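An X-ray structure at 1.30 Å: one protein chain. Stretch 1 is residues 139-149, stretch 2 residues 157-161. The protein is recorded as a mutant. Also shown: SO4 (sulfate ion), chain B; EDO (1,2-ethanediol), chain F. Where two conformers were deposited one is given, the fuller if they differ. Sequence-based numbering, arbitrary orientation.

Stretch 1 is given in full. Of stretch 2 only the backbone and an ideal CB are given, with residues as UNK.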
ATOM      1  N   SER A 139      -2.536  -1.501  -7.519  1.00 10.75           N
ATOM      2  CA  SER A 139      -1.869  -2.679  -6.978  1.00  9.78           C
ATOM      3  C   SER A 139      -0.608  -3.013  -7.771  1.00  8.32           C
ATOM      4  O   SER A 139       0.431  -3.319  -7.206  1.00  8.85           O
ATOM      5  CB  SER A 139      -2.844  -3.861  -6.927  1.00 11.75           C
ATOM      6  OG  SER A 139      -3.886  -3.584  -6.000  1.00 15.74           O
ATOM      7  N   TYR A 140      -0.707  -2.972  -9.091  0.51  7.18           N
ATOM      8  CA  TYR A 140       0.463  -3.189  -9.941  0.51  7.74           C
ATOM      9  C   TYR A 140       1.555  -2.173  -9.606  0.51  7.87           C
ATOM     10  O   TYR A 140       2.712  -2.519  -9.451  0.51  7.03           O
ATOM     11  CB  TYR A 140       0.030  -3.105 -11.398  0.51  7.69           C
ATOM     12  CG  TYR A 140       1.089  -3.076 -12.475  0.51  8.67           C
ATOM     13  CD1 TYR A 140       1.225  -4.131 -13.360  0.51  8.08           C
ATOM     14  CD2 TYR A 140       1.885  -1.962 -12.667  0.51 10.20           C
ATOM     15  CE1 TYR A 140       2.140  -4.089 -14.400  0.51  8.98           C
ATOM     16  CE2 TYR A 140       2.806  -1.919 -13.686  0.51 11.41           C
ATOM     17  CZ  TYR A 140       2.931  -2.988 -14.544  0.51 10.71           C
ATOM     18  OH  TYR A 140       3.838  -2.954 -15.576  0.51 11.38           O
ATOM     19  N   SER A 141       1.168  -0.914  -9.490  0.51  9.27           N
ATOM     20  CA  SER A 141       2.125   0.141  -9.180  0.51 10.44           C
ATOM     21  C   SER A 141       2.822  -0.121  -7.848  0.51  9.01           C
ATOM     22  O   SER A 141       4.025   0.080  -7.723  0.51  8.37           O
ATOM     23  CB  SER A 141       1.429   1.510  -9.155  0.51 13.22           C
ATOM     24  OG  SER A 141       2.323   2.530  -8.729  0.51 16.63           O
ATOM     25  N   SER A 142       2.063  -0.554  -6.851  0.51  9.25           N
ATOM     26  CA  SER A 142       2.618  -0.795  -5.528  0.51  9.86           C
ATOM     27  C   SER A 142       3.605  -1.953  -5.539  0.51  8.92           C
ATOM     28  O   SER A 142       4.658  -1.868  -4.919  0.51  9.27           O
ATOM     29  CB  SER A 142       1.501  -1.049  -4.520  0.51 11.33           C
ATOM     30  OG  SER A 142       0.821   0.146  -4.184  0.51 11.96           O
ATOM     31  N   ILE A 143       3.284  -3.035  -6.242  1.00  8.76           N
ATOM     32  CA  ILE A 143       4.181  -4.183  -6.270  1.00  8.38           C
ATOM     33  C   ILE A 143       5.434  -3.831  -7.071  1.00  9.88           C
ATOM     34  O   ILE A 143       6.549  -4.182  -6.699  1.00 10.35           O
ATOM     35  CB  ILE A 143       3.466  -5.429  -6.829  1.00  9.15           C
ATOM     36  CG1 ILE A 143       2.351  -5.884  -5.862  1.00 10.08           C
ATOM     37  CG2 ILE A 143       4.471  -6.548  -7.128  1.00 10.16           C
ATOM     38  CD1 ILE A 143       2.794  -6.143  -4.420  1.00  9.54           C
ATOM     39  N   LYS A 144       5.268  -3.114  -8.177  1.00  9.19           N
ATOM     40  CA  LYS A 144       6.433  -2.699  -8.949  1.00  9.97           C
ATOM     41  C   LYS A 144       7.371  -1.826  -8.101  1.00 10.67           C
ATOM     42  O   LYS A 144       8.592  -2.005  -8.109  1.00 11.70           O
ATOM     43  CB  LYS A 144       6.013  -1.974 -10.232  1.00 12.42           C
ATOM     44  CG  LYS A 144       7.174  -1.504 -11.064  1.00 17.85           C
ATOM     45  CD  LYS A 144       6.788  -1.339 -12.528  1.00 21.28           C
ATOM     46  CE  LYS A 144       7.837  -0.545 -13.308  1.00 26.16           C
ATOM     47  NZ  LYS A 144       9.230  -1.007 -13.054  1.00 28.24           N
ATOM     48  N   ASP A 145       6.796  -0.893  -7.354  1.00  9.40           N
ATOM     49  CA  ASP A 145       7.570   0.058  -6.577  1.00 11.74           C
ATOM     50  C   ASP A 145       8.184  -0.572  -5.327  1.00 12.44           C
ATOM     51  O   ASP A 145       9.313  -0.257  -4.963  1.00 15.09           O
ATOM     52  CB  ASP A 145       6.689   1.259  -6.208  1.00 13.49           C
ATOM     53  CG  ASP A 145       6.334   2.119  -7.429  1.00 16.29           C
ATOM     54  OD1 ASP A 145       6.973   1.953  -8.503  1.00 19.59           O
ATOM     55  OD2 ASP A 145       5.422   2.969  -7.313  1.00 19.02           O
ATOM     56  N   LEU A 146       7.444  -1.457  -4.669  1.00 11.57           N
ATOM     57  CA  LEU A 146       7.867  -2.011  -3.385  1.00 12.69           C
ATOM     58  C   LEU A 146       8.817  -3.181  -3.547  1.00 13.40           C
ATOM     59  O   LEU A 146       9.652  -3.421  -2.686  1.00 16.15           O
ATOM     60  CB  LEU A 146       6.656  -2.476  -2.579  1.00 13.43           C
ATOM     61  CG  LEU A 146       5.751  -1.363  -2.066  1.00 15.31           C
ATOM     62  CD1 LEU A 146       4.461  -1.997  -1.572  1.00 14.73           C
ATOM     63  CD2 LEU A 146       6.431  -0.542  -0.969  1.00 18.68           C
ATOM     64  N   LEU A 147       8.659  -3.939  -4.628  1.00 12.01           N
ATOM     65  CA  LEU A 147       9.450  -5.134  -4.831  1.00 11.71           C
ATOM     66  C   LEU A 147      10.404  -4.982  -6.009  1.00 11.84           C
ATOM     67  O   LEU A 147      11.611  -4.967  -5.816  1.00 13.88           O
ATOM     68  CB  LEU A 147       8.556  -6.380  -4.978  1.00 13.33           C
ATOM     69  CG  LEU A 147       8.008  -6.941  -3.673  1.00 14.26           C
ATOM     70  CD1 LEU A 147       6.842  -7.884  -3.890  1.00 14.34           C
ATOM     71  CD2 LEU A 147       9.136  -7.652  -2.945  1.00 16.28           C
ATOM     72  N   LEU A 148       9.890  -4.852  -7.226  1.00 10.30           N
ATOM     73  CA  LEU A 148      10.755  -4.910  -8.391  1.00 10.10           C
ATOM     74  C   LEU A 148      11.788  -3.799  -8.400  1.00  9.23           C
ATOM     75  O   LEU A 148      12.970  -4.059  -8.641  1.00 10.80           O
ATOM     76  CB  LEU A 148       9.929  -4.842  -9.677  1.00 10.93           C
ATOM     77  CG  LEU A 148       9.038  -6.052  -9.948  1.00 14.05           C
ATOM     78  CD1 LEU A 148       8.171  -5.830 -11.190  1.00 16.60           C
ATOM     79  CD2 LEU A 148       9.870  -7.307 -10.130  1.00 16.60           C
ATOM     80  N   ASN A 149      11.342  -2.568  -8.159  1.00 10.13           N
ATOM     81  CA  ASN A 149      12.239  -1.422  -8.258  1.00 12.12           C
ATOM     82  C   ASN A 149      13.254  -1.369  -7.128  1.00 14.62           C
ATOM     83  O   ASN A 149      14.277  -0.729  -7.261  1.00 17.53           O
ATOM     84  CB  ASN A 149      11.452  -0.112  -8.295  1.00 13.00           C
ATOM     85  CG  ASN A 149      10.702   0.078  -9.590  1.00 15.48           C
ATOM     86  OD1 ASN A 149      10.877  -0.678 -10.544  1.00 18.10           O
ATOM     87  ND2 ASN A 149       9.853   1.096  -9.631  1.00 16.30           N
ATOM     88  N   UNK A 157      15.584  -5.316 -15.636  1.00 15.50           N
ATOM     89  CA  UNK A 157      15.366  -6.377 -14.652  1.00 14.20           C
ATOM     90  C   UNK A 157      14.111  -6.124 -13.827  1.00 13.33           C
ATOM     91  O   UNK A 157      13.425  -7.066 -13.429  1.00 14.24           O
ATOM     92  CB  UNK A 157      16.579  -6.502 -13.728  1.00 14.20           C
ATOM     93  N   UNK A 158      13.792  -4.857 -13.600  1.00 12.80           N
ATOM     94  CA  UNK A 158      12.669  -4.486 -12.731  1.00 13.72           C
ATOM     95  C   UNK A 158      11.383  -4.368 -13.546  1.00 16.27           C
ATOM     96  O   UNK A 158      10.664  -3.356 -13.461  1.00 20.68           O
ATOM     97  CB  UNK A 158      12.959  -3.170 -12.006  1.00 13.72           C
ATOM     98  N   UNK A 159      11.135  -5.363 -14.384  1.00 15.82           N
ATOM     99  CA  UNK A 159       9.913  -5.450 -15.147  1.00 14.92           C
ATOM    100  C   UNK A 159       9.238  -6.774 -14.835  1.00 12.26           C
ATOM    101  O   UNK A 159       9.901  -7.773 -14.563  1.00 12.12           O
ATOM    102  CB  UNK A 159      10.186  -5.307 -16.646  1.00 14.92           C
ATOM    103  N   UNK A 160       7.913  -6.781 -14.858  1.00 11.90           N
ATOM    104  CA  UNK A 160       7.173  -8.003 -14.606  1.00 11.45           C
ATOM    105  C   UNK A 160       7.397  -9.020 -15.735  1.00 11.48           C
ATOM    106  O   UNK A 160       7.527  -8.661 -16.911  1.00 13.07           O
ATOM    107  CB  UNK A 160       5.683  -7.694 -14.451  1.00 11.45           C
ATOM    108  N   UNK A 161       7.429 -10.294 -15.346  1.00 11.75           N
ATOM    109  CA  UNK A 161       7.357 -11.425 -16.267  1.00 12.49           C
ATOM    110  C   UNK A 161       6.270 -11.118 -17.278  1.00 14.73           C
ATOM    111  O   UNK A 161       5.152 -10.795 -16.910  1.00 15.23           O
ATOM    112  CB  UNK A 161       7.080 -12.739 -15.534  1.00 12.49           C
TER
HETATM  113  S   SO4 B 301      -6.723  -1.699  -7.447  0.80 17.70           S
HETATM  114  O1  SO4 B 301      -6.499  -3.021  -6.868  0.80 27.60           O
HETATM  115  O2  SO4 B 301      -7.640  -1.017  -6.549  0.80 18.86           O
HETATM  116  O3  SO4 B 301      -5.448  -1.014  -7.482  0.80 26.40           O
HETATM  117  O4  SO4 B 301      -7.290  -1.906  -8.761  0.80 20.50           O
HETATM  118  C1  EDO F 305       2.790  -7.969 -17.769  1.00 22.01           C
HETATM  119  O1  EDO F 305       2.712  -7.049 -16.671  1.00 21.58           O
HETATM  120  C2  EDO F 305       2.113  -9.301 -17.450  1.00 20.34           C
HETATM  121  O2  EDO F 305       2.687  -9.911 -16.290  1.00 16.76           O

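Position 157 has CA-to-CB sideways, with nothing of stretch 1 within 5.5 Å of the ideal CB. Phi/psi is -71/-32, so most residues would suit. The residue is Glu157, whose side chain makes no contact with stretch 1 and bonds through OE1 elsewhere in the structure.

At position 158 the chain comes closest to the helix, its CA 4.8 Å from the CA of Leu148. The ideal CB is 3.5 Å from Leu148 O and 3.6 Å from Asn149 OD1, so little space remains on that side, and a small residue fits most easily. The backbone also matters: its carbonyl faces the amino group of Lys144, and that contact asks nothing of the side chain. The deposited residue is Ala158. Its CB packs 4.2 Å from Leu148 CB, while Lys144 NZ donates to Ala158 O at 2.8 Å and to Asn149 OD1 at 3.0 Å.

Position 159 has an extended backbone (-123/147) and a CA-to-CB bond pointing away from stretch 1. Many residues would do, but a long, flexible polar one could fold back towards the amine of Lys144 or the hydroxyl of Tyr140. Gln159 does bend back, with chi1 and chi2 both m. Its NE2 lies 3.5 Å from Lys144 NZ, but both are donors and no hydrogen bond forms. Its OE1 instead accepts from a water at 2.8 Å; this water is also hydrogen-bonded to Tyr140 OH at 3.1 Å and accepts from the backbone N of position 160 at 3.0 Å, linking the loop to the helix.

Position 160 is extended too (-67/145), with CA-to-CB sideways. Its ideal CB lies 4.5 Å from Leu148 CD1 and 5.1 Å from Tyr140 CE1, and Ile143 CG2 adds another apolar surface farther in. A large apolar side chain suits this setting: leucine or methionine could serve, and an aromatic ring offers broad faces. Phe160 takes the place, covered by stretch 1 more than any other residue here. Leu148 CD1 sits over one ring face, 3.6 Å from the centroid and only 4° off the normal, a CH-pi contact. Ile143 CG2 meets the ring edge, 3.8 Å from Phe160 CZ. The Tyr140 ring packs obliquely, planes at 47°, with Tyr140 CE1 3.4 Å from Phe160 CD2.

Position 161 is out of reach of stretch 1, which therefore sets no preference. Arg161 makes no contact with stretch 1; its carbonyl O accepts from ethanediol O2 at 2.7 Å.

Stretch 2 (157-161) EAQFR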
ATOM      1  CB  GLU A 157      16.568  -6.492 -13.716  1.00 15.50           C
ATOM      2  CG  GLU A 157      17.872  -6.870 -14.408  1.00 20.06           C
ATOM      3  CD  GLU A 157      19.142  -6.450 -13.653  1.00 23.59           C
ATOM      4  OE1 GLU A 157      19.081  -5.723 -12.627  1.00 24.28           O
ATOM      5  OE2 GLU A 157      20.227  -6.851 -14.124  1.00 26.47           O
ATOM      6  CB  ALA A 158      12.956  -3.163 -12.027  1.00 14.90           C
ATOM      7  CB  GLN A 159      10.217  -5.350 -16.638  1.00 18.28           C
ATOM      8  CG  GLN A 159      10.859  -4.032 -17.037  1.00 22.56           C
ATOM      9  CD  GLN A 159      10.080  -2.810 -16.551  1.00 26.49           C
ATOM     10  OE1 GLN A 159       8.848  -2.758 -16.651  1.00 28.69           O
ATOM     11  NE2 GLN A 159      10.800  -1.819 -16.017  1.00 26.53           N
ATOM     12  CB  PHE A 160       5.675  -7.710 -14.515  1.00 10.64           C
ATOM     13  CG  PHE A 160       5.218  -7.107 -13.205  1.00  9.35           C
ATOM     14  CD1 PHE A 160       5.134  -7.860 -12.061  1.00  9.14           C
ATOM     15  CD2 PHE A 160       4.826  -5.784 -13.155  1.00 10.33           C
ATOM     16  CE1 PHE A 160       4.667  -7.301 -10.885  1.00  9.89           C
ATOM     17  CE2 PHE A 160       4.360  -5.236 -11.988  1.00  9.14           C
ATOM     18  CZ  PHE A 160       4.272  -6.005 -10.853  1.00 10.21           C
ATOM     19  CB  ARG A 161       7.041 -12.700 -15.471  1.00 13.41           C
ATOM     20  CG  ARG A 161       6.933 -13.940 -16.293  1.00 13.56           C
ATOM     21  CD  ARG A 161       6.689 -15.149 -15.420  1.00 13.27           C
ATOM     22  NE  ARG A 161       6.293 -16.270 -16.268  1.00 15.91           N
ATOM     23  CZ  ARG A 161       5.899 -17.464 -15.828  1.00 15.39           C
ATOM     24  NH1 ARG A 161       5.864 -17.713 -14.526  1.00 13.40           N
ATOM     25  NH2 ARG A 161       5.516 -18.397 -16.697  1.00 18.78           N
TER
HETATM   26  O   HOH W   1       6.654  -4.236 -15.831  1.00 18.64           O
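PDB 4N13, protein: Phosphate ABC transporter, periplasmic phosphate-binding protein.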